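Local coordinates for putative curved DNA-binding protein (Chaetomium thermophilum var. thermophilum DSM 1495, PDB 4IPA), which is the Arx1 of a thermophilic fungus, a methionine-aminopeptidase-like protein of the peptidase M24 family that probably acts in ribosome biogenesis and may bind DNA, at residues A271-T277 and G326-E332; T97-S101 and L306-E312; A282-S288 and S317-C322; T215-F220 and D249-V255. All blocks are in the same frame, centred on the assembly; numbering follows the deposited sequence.

Interaction 1 of 4, residues A271-T277 and G326-E332; sequences ATLHRRT and GVFRQYE
Thr-277 donates twice to segment 326-332, Thr-277 N to Val-327 O at 2.7 Å and Thr-277 OG1 (chi1 p) to Gly-326 O at 2.7 Å. Next comes the antiparallel ladder: Arg-329 N to Arg-275 O at 2.7 Å, Arg-275 N to Arg-329 O at 3.1 Å, and Tyr-331 N to Leu-273 O at 3.0 Å. Water 1 extends it, accepting from Leu-273 N (3.0 Å) and donating to Tyr-331 O (2.9 Å). The strand axes (273-276, 328-330) approach to 4.4 Å, with 154° between their N-to-C directions. Arg-275/Arg-329 is the hydrogen-bonded pair; His-274/Gln-330 and Arg-276/Phe-328 are non-hydrogen-bonded. Gly-326, at phi 79°, ends helix 312-324 in a Schellman motif leading into the second strand. His-274 (m), Arg-276 and Phe-328 (m) face helices 286-299 and 312-324; Arg-276 CG lies 3.8 Å from Phe-328 CE1. Tyr-331 (m) sets CD2 3.9 Å from Leu-273 CG. The sheet and the two helices between its strands are consistent with the helical insert of type II methionine aminopeptidases. On the other face, Arg-275 NH2 and Arg-329 NE are 4.1 Å apart; Glu-226, salt-bridged to Arg-275 and hydrogen-bonded by Tyr-331 OH, offsets this positive charge.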
# COMPACT_ATOMS: atom_id res chain seq x y z
N ALA A 271 -14.44 -11.50 1.76
CA ALA A 271 -13.49 -10.66 2.50
C ALA A 271 -12.57 -11.55 3.34
O ALA A 271 -13.04 -12.20 4.30
CB ALA A 271 -14.23 -9.70 3.40
N THR A 272 -11.28 -11.59 3.01
CA THR A 272 -10.33 -12.37 3.79
C THR A 272 -9.33 -11.51 4.53
O THR A 272 -8.75 -11.94 5.52
CB THR A 272 -9.58 -13.39 2.92
OG1 THR A 272 -8.83 -12.70 1.91
CG2 THR A 272 -10.58 -14.38 2.27
N LEU A 273 -9.14 -10.28 4.06
CA LEU A 273 -8.17 -9.38 4.67
C LEU A 273 -8.77 -8.69 5.90
O LEU A 273 -9.82 -8.07 5.82
CB LEU A 273 -7.71 -8.34 3.65
CG LEU A 273 -6.61 -7.37 4.08
CD1 LEU A 273 -5.30 -8.14 4.24
CD2 LEU A 273 -6.46 -6.26 3.05
N HIS A 274 -8.09 -8.81 7.04
CA HIS A 274 -8.60 -8.27 8.31
C HIS A 274 -7.44 -7.81 9.19
O HIS A 274 -6.28 -8.06 8.89
CB HIS A 274 -9.38 -9.35 9.10
CG HIS A 274 -10.50 -9.99 8.35
ND1 HIS A 274 -11.82 -9.86 8.74
CD2 HIS A 274 -10.50 -10.82 7.28
CE1 HIS A 274 -12.59 -10.55 7.91
NE2 HIS A 274 -11.82 -11.13 7.02
N ARG A 275 -7.76 -7.15 10.30
CA ARG A 275 -6.77 -6.89 11.34
C ARG A 275 -7.44 -6.72 12.70
O ARG A 275 -8.58 -6.26 12.78
CB ARG A 275 -5.91 -5.66 11.01
CG ARG A 275 -6.53 -4.33 11.38
CD ARG A 275 -5.52 -3.21 11.18
NE ARG A 275 -6.09 -1.90 11.50
CZ ARG A 275 -6.10 -1.36 12.71
NH1 ARG A 275 -5.57 -2.00 13.75
NH2 ARG A 275 -6.65 -0.17 12.90
N ARG A 276 -6.74 -7.11 13.75
CA ARG A 276 -7.22 -6.89 15.12
C ARG A 276 -7.27 -5.42 15.44
O ARG A 276 -6.34 -4.70 15.09
CB ARG A 276 -6.29 -7.56 16.12
CG ARG A 276 -6.87 -8.76 16.81
CD ARG A 276 -5.86 -9.37 17.77
NE ARG A 276 -5.89 -8.69 19.05
CZ ARG A 276 -4.91 -7.92 19.51
NH1 ARG A 276 -3.80 -7.75 18.81
NH2 ARG A 276 -5.05 -7.34 20.70
N THR A 277 -8.34 -4.96 16.09
CA THR A 277 -8.41 -3.61 16.64
C THR A 277 -8.19 -3.63 18.14
O THR A 277 -8.06 -4.70 18.74
CB THR A 277 -9.78 -2.94 16.40
OG1 THR A 277 -10.78 -3.61 17.18
CG2 THR A 277 -10.17 -2.96 14.93
N GLY A 326 -16.55 -5.77 16.33
CA GLY A 326 -15.58 -4.71 16.17
C GLY A 326 -14.16 -4.96 16.67
O GLY A 326 -13.37 -4.01 16.77
N VAL A 327 -13.81 -6.21 16.98
CA VAL A 327 -12.45 -6.53 17.42
C VAL A 327 -11.55 -6.89 16.24
O VAL A 327 -10.34 -6.78 16.35
CB VAL A 327 -12.40 -7.66 18.49
CG1 VAL A 327 -13.25 -7.31 19.71
CG2 VAL A 327 -12.87 -8.98 17.89
N PHE A 328 -12.15 -7.36 15.15
CA PHE A 328 -11.45 -7.42 13.87
C PHE A 328 -12.04 -6.31 13.00
O PHE A 328 -13.24 -6.09 13.00
CB PHE A 328 -11.68 -8.74 13.13
CG PHE A 328 -10.93 -9.92 13.69
CD1 PHE A 328 -10.25 -9.85 14.90
CD2 PHE A 328 -10.91 -11.11 12.99
CE1 PHE A 328 -9.57 -10.95 15.39
CE2 PHE A 328 -10.24 -12.22 13.47
CZ PHE A 328 -9.57 -12.14 14.67
N ARG A 329 -11.18 -5.60 12.28
CA ARG A 329 -11.62 -4.78 11.18
C ARG A 329 -11.63 -5.66 9.92
O ARG A 329 -10.70 -6.42 9.67
CB ARG A 329 -10.70 -3.58 10.98
CG ARG A 329 -11.12 -2.68 9.81
CD ARG A 329 -10.19 -1.47 9.65
NE ARG A 329 -10.14 -0.67 10.86
CZ ARG A 329 -11.05 0.24 11.18
NH1 ARG A 329 -12.07 0.45 10.37
NH2 ARG A 329 -10.94 0.92 12.31
N GLN A 330 -12.67 -5.56 9.12
CA GLN A 330 -12.72 -6.32 7.89
C GLN A 330 -12.53 -5.34 6.75
O GLN A 330 -13.12 -4.27 6.75
CB GLN A 330 -14.08 -7.03 7.78
CG GLN A 330 -14.43 -7.59 6.42
CD GLN A 330 -15.93 -7.90 6.33
OE1 GLN A 330 -16.34 -9.05 6.33
NE2 GLN A 330 -16.75 -6.86 6.27
N TYR A 331 -11.67 -5.70 5.80
CA TYR A 331 -11.49 -4.90 4.59
C TYR A 331 -12.29 -5.51 3.48
O TYR A 331 -11.90 -6.52 2.89
CB TYR A 331 -10.01 -4.82 4.19
CG TYR A 331 -9.18 -4.14 5.25
CD1 TYR A 331 -9.06 -2.75 5.27
CD2 TYR A 331 -8.57 -4.87 6.26
CE1 TYR A 331 -8.32 -2.11 6.25
CE2 TYR A 331 -7.83 -4.25 7.24
CZ TYR A 331 -7.70 -2.87 7.24
OH TYR A 331 -6.97 -2.26 8.22
N GLU A 332 -13.44 -4.91 3.21
CA GLU A 332 -14.34 -5.43 2.20
C GLU A 332 -13.68 -5.45 0.85
O GLU A 332 -12.83 -4.63 0.55
CB GLU A 332 -15.65 -4.62 2.13
CG GLU A 332 -16.83 -5.31 2.82
CD GLU A 332 -17.10 -6.76 2.31
OE1 GLU A 332 -16.69 -7.08 1.15
OE2 GLU A 332 -17.70 -7.57 3.05
O HOH W 1 -10.66 -8.90 1.88

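Interaction 2 of 4, residues T97-S101 and L306-E312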
# COMPACT_ATOMS: atom_id res chain seq x y z
N THR A 97 -6.42 -11.90 -1.53
CA THR A 97 -5.73 -13.05 -0.93
C THR A 97 -6.74 -14.12 -0.49
O THR A 97 -7.06 -14.25 0.69
CB THR A 97 -4.79 -12.63 0.25
OG1 THR A 97 -4.39 -13.79 1.00
CG2 THR A 97 -5.48 -11.65 1.18
N PRO A 98 -7.24 -14.91 -1.46
CA PRO A 98 -8.43 -15.75 -1.27
C PRO A 98 -8.20 -17.04 -0.47
O PRO A 98 -7.05 -17.45 -0.24
CB PRO A 98 -8.85 -16.08 -2.70
CG PRO A 98 -7.56 -16.11 -3.46
CD PRO A 98 -6.66 -15.07 -2.81
N LEU A 99 -9.29 -17.68 -0.05
CA LEU A 99 -9.20 -18.98 0.65
C LEU A 99 -8.93 -20.13 -0.31
O LEU A 99 -9.40 -20.13 -1.45
CB LEU A 99 -10.48 -19.27 1.42
CG LEU A 99 -10.80 -18.30 2.55
CD1 LEU A 99 -12.00 -18.78 3.34
CD2 LEU A 99 -9.58 -18.13 3.45
N ARG A 100 -8.17 -21.11 0.15
CA ARG A 100 -7.96 -22.32 -0.64
C ARG A 100 -9.25 -23.13 -0.80
O ARG A 100 -9.47 -23.75 -1.84
CB ARG A 100 -6.84 -23.20 -0.05
CG ARG A 100 -6.46 -24.37 -0.94
CD ARG A 100 -5.08 -24.94 -0.63
NE ARG A 100 -3.99 -24.15 -1.20
CZ ARG A 100 -3.72 -24.07 -2.50
NH1 ARG A 100 -4.47 -24.71 -3.39
NH2 ARG A 100 -2.70 -23.33 -2.92
N SER A 101 -10.10 -23.10 0.23
CA SER A 101 -11.36 -23.86 0.23
C SER A 101 -12.51 -23.19 -0.54
O SER A 101 -13.57 -23.77 -0.72
CB SER A 101 -11.82 -24.12 1.67
OG SER A 101 -12.14 -22.90 2.33
N LEU A 306 -7.28 -14.39 6.18
CA LEU A 306 -7.88 -15.61 6.74
C LEU A 306 -7.20 -16.89 6.23
O LEU A 306 -7.16 -17.89 6.93
CB LEU A 306 -9.36 -15.68 6.43
CG LEU A 306 -10.32 -14.64 7.02
CD1 LEU A 306 -11.76 -15.02 6.65
CD2 LEU A 306 -10.17 -14.51 8.52
N ARG A 307 -6.69 -16.88 5.01
CA ARG A 307 -6.01 -18.07 4.50
C ARG A 307 -4.74 -18.38 5.31
O ARG A 307 -4.21 -19.48 5.22
CB ARG A 307 -5.65 -17.93 3.02
CG ARG A 307 -5.30 -19.27 2.37
CD ARG A 307 -3.97 -19.24 1.60
NE ARG A 307 -2.80 -19.06 2.45
CZ ARG A 307 -1.99 -18.00 2.38
NH1 ARG A 307 -2.26 -17.04 1.50
NH2 ARG A 307 -0.93 -17.90 3.18
N GLN A 308 -4.27 -17.42 6.10
CA GLN A 308 -3.03 -17.64 6.84
C GLN A 308 -3.27 -18.42 8.12
O GLN A 308 -2.33 -18.97 8.69
CB GLN A 308 -2.36 -16.31 7.19
CG GLN A 308 -1.57 -15.70 6.05
CD GLN A 308 -1.11 -14.28 6.37
OE1 GLN A 308 -1.94 -13.39 6.60
NE2 GLN A 308 0.21 -14.08 6.40
N LEU A 309 -4.52 -18.45 8.57
CA LEU A 309 -4.84 -19.10 9.84
C LEU A 309 -4.67 -20.61 9.73
O LEU A 309 -4.61 -21.14 8.63
CB LEU A 309 -6.25 -18.74 10.30
CG LEU A 309 -6.46 -17.26 10.60
CD1 LEU A 309 -7.84 -17.00 11.18
CD2 LEU A 309 -5.40 -16.78 11.55
N GLU A 310 -4.60 -21.30 10.87
CA GLU A 310 -4.37 -22.74 10.91
C GLU A 310 -5.46 -23.56 10.23
O GLU A 310 -5.17 -24.58 9.61
CB GLU A 310 -4.22 -23.23 12.36
CG GLU A 310 -2.98 -22.75 13.08
CD GLU A 310 -2.91 -23.23 14.53
OE1 GLU A 310 -3.56 -24.24 14.85
OE2 GLU A 310 -2.20 -22.59 15.34
N ASP A 311 -6.72 -23.13 10.37
CA ASP A 311 -7.85 -23.90 9.85
C ASP A 311 -8.94 -23.02 9.24
O ASP A 311 -9.57 -22.23 9.96
CB ASP A 311 -8.45 -24.79 10.95
CG ASP A 311 -9.62 -25.62 10.44
OD1 ASP A 311 -10.77 -25.11 10.41
OD2 ASP A 311 -9.40 -26.79 10.07
N GLU A 312 -9.20 -23.16 7.95
CA GLU A 312 -10.14 -22.27 7.27
C GLU A 312 -11.55 -22.37 7.82
O GLU A 312 -12.25 -21.35 7.94
CB GLU A 312 -10.11 -22.44 5.74
CG GLU A 312 -8.75 -22.13 5.15
CD GLU A 312 -8.74 -22.03 3.63
OE1 GLU A 312 -9.73 -22.45 2.99
OE2 GLU A 312 -7.73 -21.53 3.08
O HOH W 2 -4.38 -16.31 -0.29
O HOH W 3 -1.78 -14.00 1.71
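The hydrogen bonds across this contact converge on one carboxylate. Glu-312 OE2 accepts from Arg-100 N at 3.0 Å, while Glu-312 OE1 takes both Ser-101 N at 2.9 Å and Ser-101 OG at 2.5 Å, so two successive amides and a hydroxyl of the loop are held by a single side chain. Glu-312 (chi1 m, chi2 t) opens helix 312-324, directly after the N-cap residue Asp-311, whose own carboxylate caps Asp-314 N.

Water-mediated bonds form a second group. Water 2 donates to Thr-97 OG1 and Pro-98 O and accepts from Arg-307 NH1 (2.9 Å); water 3 accepts from Thr-97 OG1 at 2.7 Å and from Arg-307 NH1 at 3.1 Å. Thr-97 OG1 also bonds directly to Ser-305 OG.

Residues 306-308 form a 3-10 turn, closed by Leu-309 N to Leu-306 O at 3.2 Å, which leads from strand 304-305 toward helix 312-324. Segment 97-101 belongs to the loop between strands 79-88 and 115-124, so the contact joins that loop to the turn between strand 304-305 and helix 312-324.

Among apolar contacts, Leu-99 CD2 packs 3.9 Å from Leu-306 CB and 4.0 Å from Arg-307 CB. Of the charged ends, Arg-307 pairs with Asp-61 and Arg-100 with Glu-58 and Asp-55, all on helix 53-69.

Interaction 3 of 4, residues A282-S288 and S317-C322; sequences ALKRPTS and SGVIEC
This is a helix-to-helix contact beside a small three-stranded sheet, where the N-terminal end of helix 286-299 and the loop leading into it meet helix 312-324. Backbones come nearest at Ser-288 and Gly-318, whose CA atoms lie 3.7 Å apart; an ideal CB on Gly-318 would stand 2.5 Å from Thr-287 O, so the spacing depends on glycine. Leu-283 (psi 134°) and the N-cap residue Arg-285 (psi 132°) are extended, with Lys-284 between them near helical angles (-92/-31). Glu-321, nearly straight with chi1 and chi2 both t, takes up the loop amides: Lys-284 N donates to Glu-321 OE2 at 2.8 Å and Arg-285 N to Glu-321 OE1 at 2.9 Å. Ser-288 OG (chi1 m) lies 3.1 Å from Glu-321 OE1. Water 6 sits between the segments, 2.5 Å from Ser-288 OG, donating to Ser-317 O (2.6 Å) and accepting from Glu-321 N (3.1 Å). Water 4 links Arg-285 NE (3.2 Å) to Ser-317 OG (2.6 Å), water 5 Arg-285 NH2 (3.0 Å) to Ser-317 O (2.9 Å). Leu-283 CD1 rests 3.7 Å from Cys-322 SG. Both helices also lie on the Phe-328 face of the sheet, Cys-322 and Val-319 touching that side chain.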
# COMPACT_ATOMS: atom_id res chain seq x y z
N ALA A 282 -16.39 -8.34 24.42
CA ALA A 282 -16.19 -9.71 24.88
C ALA A 282 -16.84 -10.72 23.94
O ALA A 282 -18.06 -10.70 23.73
CB ALA A 282 -16.71 -9.88 26.28
N LEU A 283 -16.03 -11.59 23.35
CA LEU A 283 -16.54 -12.61 22.42
C LEU A 283 -17.24 -13.73 23.18
O LEU A 283 -16.73 -14.22 24.18
CB LEU A 283 -15.40 -13.16 21.57
CG LEU A 283 -14.73 -12.11 20.68
CD1 LEU A 283 -13.40 -12.62 20.15
CD2 LEU A 283 -15.67 -11.66 19.55
N LYS A 284 -18.42 -14.11 22.70
CA LYS A 284 -19.20 -15.17 23.35
C LYS A 284 -18.90 -16.54 22.77
O LYS A 284 -18.95 -17.55 23.48
CB LYS A 284 -20.70 -14.86 23.25
CG LYS A 284 -21.09 -13.59 24.01
CD LYS A 284 -22.59 -13.35 24.00
CE LYS A 284 -22.97 -12.22 24.95
NZ LYS A 284 -24.44 -11.98 25.01
N ARG A 285 -18.57 -16.58 21.49
CA ARG A 285 -18.40 -17.85 20.79
C ARG A 285 -16.98 -18.38 20.90
O ARG A 285 -16.01 -17.65 20.67
CB ARG A 285 -18.85 -17.70 19.33
CG ARG A 285 -20.30 -17.26 19.25
CD ARG A 285 -20.77 -16.94 17.85
NE ARG A 285 -20.64 -18.07 16.93
CZ ARG A 285 -21.51 -19.07 16.84
NH1 ARG A 285 -22.59 -19.11 17.62
NH2 ARG A 285 -21.31 -20.04 15.95
N PRO A 286 -16.85 -19.66 21.25
CA PRO A 286 -15.53 -20.24 21.51
C PRO A 286 -14.63 -20.21 20.29
O PRO A 286 -13.43 -20.01 20.45
CB PRO A 286 -15.85 -21.68 21.94
CG PRO A 286 -17.21 -21.95 21.41
CD PRO A 286 -17.93 -20.64 21.45
N THR A 287 -15.16 -20.41 19.09
CA THR A 287 -14.30 -20.35 17.92
C THR A 287 -13.87 -18.91 17.62
O THR A 287 -12.80 -18.67 17.07
CB THR A 287 -14.91 -21.00 16.68
OG1 THR A 287 -15.28 -22.35 16.99
CG2 THR A 287 -13.88 -21.01 15.55
N SER A 288 -14.70 -17.95 18.02
CA SER A 288 -14.31 -16.55 17.94
C SER A 288 -13.10 -16.26 18.82
O SER A 288 -12.11 -15.69 18.36
CB SER A 288 -15.49 -15.64 18.30
OG SER A 288 -16.51 -15.79 17.33
N SER A 317 -15.83 -19.43 10.80
CA SER A 317 -16.78 -19.43 11.90
C SER A 317 -16.50 -18.30 12.88
O SER A 317 -17.39 -17.53 13.20
CB SER A 317 -16.72 -20.79 12.61
OG SER A 317 -17.45 -20.76 13.82
N GLY A 318 -15.27 -18.22 13.36
CA GLY A 318 -14.91 -17.23 14.36
C GLY A 318 -14.85 -15.80 13.85
O GLY A 318 -15.12 -14.86 14.61
N VAL A 319 -14.52 -15.61 12.58
CA VAL A 319 -14.38 -14.26 12.06
C VAL A 319 -15.68 -13.46 12.16
O VAL A 319 -15.66 -12.25 12.39
CB VAL A 319 -13.85 -14.21 10.61
CG1 VAL A 319 -14.93 -14.67 9.62
CG2 VAL A 319 -13.39 -12.80 10.29
N ILE A 320 -16.80 -14.16 12.01
CA ILE A 320 -18.11 -13.51 12.02
C ILE A 320 -18.32 -12.64 13.27
O ILE A 320 -18.52 -11.43 13.16
CB ILE A 320 -19.24 -14.53 11.89
CG1 ILE A 320 -19.07 -15.31 10.58
CG2 ILE A 320 -20.61 -13.84 12.01
CD1 ILE A 320 -20.11 -16.42 10.34
N GLU A 321 -18.28 -13.26 14.46
CA GLU A 321 -18.47 -12.49 15.68
C GLU A 321 -17.36 -11.45 15.91
O GLU A 321 -17.60 -10.38 16.46
CB GLU A 321 -18.56 -13.40 16.91
CG GLU A 321 -19.04 -12.63 18.15
CD GLU A 321 -18.99 -13.44 19.43
OE1 GLU A 321 -18.29 -14.48 19.47
OE2 GLU A 321 -19.68 -13.04 20.38
N CYS A 322 -16.15 -11.78 15.49
CA CYS A 322 -15.04 -10.86 15.69
C CYS A 322 -15.27 -9.55 14.92
O CYS A 322 -14.95 -8.47 15.42
CB CYS A 322 -13.71 -11.52 15.28
SG CYS A 322 -13.07 -12.81 16.42
O HOH W 4 -17.83 -19.15 15.85
O HOH W 5 -20.01 -18.80 13.56
O HOH W 6 -18.00 -16.21 15.32

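Interaction 4 of 4, residues T215-F220 and D249-V255; sequences TTSWLF and DVWGVEV
Strand 216-220 runs antiparallel to strand 250-255, with 159° between their N-to-C directions, in the central sheet of the M24 (pita-bread) fold. Thr-215 sets CG2 3.3 Å from Glu-254 O; its OG1 bonds to Ile-212 O and, through water 8, to Glu-254 OE2. At Thr-216, water 10 donates to Thr-216 O (2.8 Å) and Glu-254 OE1 (2.7 Å). Ser-217 OG (chi1 m) accepts from Glu-254 N at 3.0 Å, standing in for a backbone carbonyl; water 7 accepts from Ser-217 OG (2.8 Å) and donates to Glu-254 O (2.7 Å). Trp-218 makes the hydrogen-bonded pair with Gly-252: Trp-218 N to Gly-252 O 3.2 Å, Gly-252 N to Trp-218 O 2.9 Å. Leu-219 (t, p) pairs with Trp-251 without hydrogen bonds, CD1 making a CH-pi contact over the five-membered ring of Trp-251, 4.1 Å from the centroid. Phe-220 N donates to Val-250 O at 2.7 Å, water 11 bridges Phe-220 O and Val-250 N (2.8 Å each), and Phe-220 (m) lays a ring face over Gly-252, with CZ 3.4 Å from Gly-252 CA, room that glycine provides. Trp-251 NE1 donates to Asp-249 OD2 at 3.1 Å, a carboxylate also bridging to Lys-229; Glu-254 pairs with Arg-344. Val-253 and Val-255 touch helix 148-167. Backbone bonds and aromatic packing dominate toward Phe-220, with one bridging water; toward Glu-254 a serine hydroxyl and several waters take over.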
# COMPACT_ATOMS: atom_id res chain seq x y z
N THR A 215 -8.32 6.91 -1.66
CA THR A 215 -7.00 6.31 -1.49
C THR A 215 -6.30 6.99 -0.33
O THR A 215 -6.12 8.20 -0.34
CB THR A 215 -6.18 6.44 -2.78
OG1 THR A 215 -6.80 5.63 -3.79
CG2 THR A 215 -4.74 5.99 -2.57
N THR A 216 -5.92 6.23 0.68
CA THR A 216 -5.51 6.81 1.95
C THR A 216 -4.06 6.50 2.30
O THR A 216 -3.62 5.36 2.20
CB THR A 216 -6.40 6.28 3.10
OG1 THR A 216 -7.77 6.55 2.80
CG2 THR A 216 -6.03 6.94 4.44
N SER A 217 -3.33 7.53 2.70
CA SER A 217 -2.00 7.37 3.29
C SER A 217 -2.09 7.47 4.81
O SER A 217 -2.78 8.32 5.35
CB SER A 217 -1.05 8.41 2.71
OG SER A 217 -0.93 8.21 1.31
N TRP A 218 -1.39 6.59 5.52
CA TRP A 218 -1.52 6.53 6.98
C TRP A 218 -0.19 6.74 7.69
O TRP A 218 0.85 6.24 7.26
CB TRP A 218 -2.02 5.16 7.42
CG TRP A 218 -3.41 4.81 7.09
CD1 TRP A 218 -3.84 4.13 6.00
CD2 TRP A 218 -4.58 5.08 7.87
NE1 TRP A 218 -5.21 3.97 6.04
CE2 TRP A 218 -5.69 4.54 7.19
CE3 TRP A 218 -4.80 5.74 9.09
CZ2 TRP A 218 -6.99 4.63 7.67
CZ3 TRP A 218 -6.10 5.82 9.58
CH2 TRP A 218 -7.17 5.27 8.87
N LEU A 219 -0.25 7.46 8.80
CA LEU A 219 0.85 7.50 9.73
C LEU A 219 1.07 6.10 10.28
O LEU A 219 0.11 5.41 10.61
CB LEU A 219 0.52 8.47 10.87
CG LEU A 219 1.62 8.75 11.89
CD1 LEU A 219 2.78 9.51 11.25
CD2 LEU A 219 1.07 9.53 13.08
N PHE A 220 2.31 5.65 10.34
CA PHE A 220 2.63 4.40 11.04
C PHE A 220 3.21 4.74 12.42
O PHE A 220 3.76 5.83 12.63
CB PHE A 220 3.66 3.55 10.28
CG PHE A 220 3.16 2.95 8.98
CD1 PHE A 220 1.88 3.20 8.51
CD2 PHE A 220 3.99 2.12 8.23
CE1 PHE A 220 1.42 2.64 7.31
CE2 PHE A 220 3.55 1.55 7.03
CZ PHE A 220 2.25 1.82 6.57
N ASP A 249 8.04 11.61 11.46
CA ASP A 249 6.96 10.69 11.06
C ASP A 249 7.44 9.54 10.16
O ASP A 249 8.33 9.71 9.32
CB ASP A 249 5.89 11.42 10.26
CG ASP A 249 4.97 12.30 11.11
OD1 ASP A 249 5.07 12.33 12.36
OD2 ASP A 249 4.10 12.96 10.50
N VAL A 250 6.82 8.37 10.32
CA VAL A 250 6.82 7.38 9.25
C VAL A 250 5.41 7.18 8.66
O VAL A 250 4.42 7.03 9.40
CB VAL A 250 7.43 6.04 9.70
CG1 VAL A 250 7.22 4.98 8.63
CG2 VAL A 250 8.91 6.21 10.01
N TRP A 251 5.33 7.18 7.33
CA TRP A 251 4.06 7.04 6.63
C TRP A 251 4.04 5.89 5.62
O TRP A 251 5.03 5.60 4.94
CB TRP A 251 3.75 8.31 5.85
CG TRP A 251 3.32 9.47 6.66
CD1 TRP A 251 4.12 10.28 7.42
CD2 TRP A 251 2.00 10.00 6.75
NE1 TRP A 251 3.37 11.26 8.00
CE2 TRP A 251 2.06 11.12 7.61
CE3 TRP A 251 0.76 9.63 6.20
CZ2 TRP A 251 0.94 11.89 7.93
CZ3 TRP A 251 -0.36 10.38 6.51
CH2 TRP A 251 -0.26 11.51 7.37
N GLY A 252 2.88 5.25 5.51
CA GLY A 252 2.60 4.37 4.39
C GLY A 252 1.90 5.20 3.32
O GLY A 252 0.71 5.50 3.43
N VAL A 253 2.63 5.60 2.29
CA VAL A 253 2.09 6.50 1.29
C VAL A 253 1.56 5.73 0.08
O VAL A 253 2.32 5.01 -0.59
CB VAL A 253 3.16 7.50 0.80
CG1 VAL A 253 2.55 8.41 -0.29
CG2 VAL A 253 3.73 8.33 1.97
N GLU A 254 0.26 5.88 -0.18
CA GLU A 254 -0.41 5.18 -1.28
C GLU A 254 -1.04 6.12 -2.29
O GLU A 254 -1.67 7.13 -1.93
CB GLU A 254 -1.49 4.22 -0.78
CG GLU A 254 -2.06 3.35 -1.91
CD GLU A 254 -3.16 2.39 -1.49
OE1 GLU A 254 -3.28 2.08 -0.29
OE2 GLU A 254 -3.93 1.94 -2.38
N VAL A 255 -0.86 5.78 -3.56
CA VAL A 255 -1.63 6.38 -4.65
C VAL A 255 -2.25 5.29 -5.52
O VAL A 255 -1.67 4.21 -5.67
CB VAL A 255 -0.79 7.29 -5.55
CG1 VAL A 255 -0.24 8.47 -4.76
CG2 VAL A 255 0.34 6.50 -6.23
O HOH W 7 -3.16 8.71 -0.27
O HOH W 8 -5.66 3.18 -4.50
O HOH W 9 -6.27 3.32 0.43
O HOH W 10 -3.31 2.55 2.34
O HOH W 11 5.62 7.89 12.83

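How the interactions relate
Interactions 1, 2 and 3 form a continuous group, with centres 13 to 17 Å apart. Thr-272 joins interaction 1 to interaction 2 through Thr-272 OG1 to Thr-97 O (2.7 Å) and Thr-272 O to Leu-306 N (2.9 Å). Interaction 3 is nested within the loop closed by interaction 1, and the two meet where Cys-322 O lies 3.0 Å from Phe-328 N. Helix 312-324 supplies a glutamate to each of interactions 2 and 3, which touch where Leu-306 CD2 packs 4.1 Å from Val-319 CG2. Interaction 4 stands apart in the central sheet, nearest atoms about 7 Å from interaction 1; Glu-226, bonded to Arg-275 and touching Trp-218, lies between them. No metal or ligand accompanies these contacts.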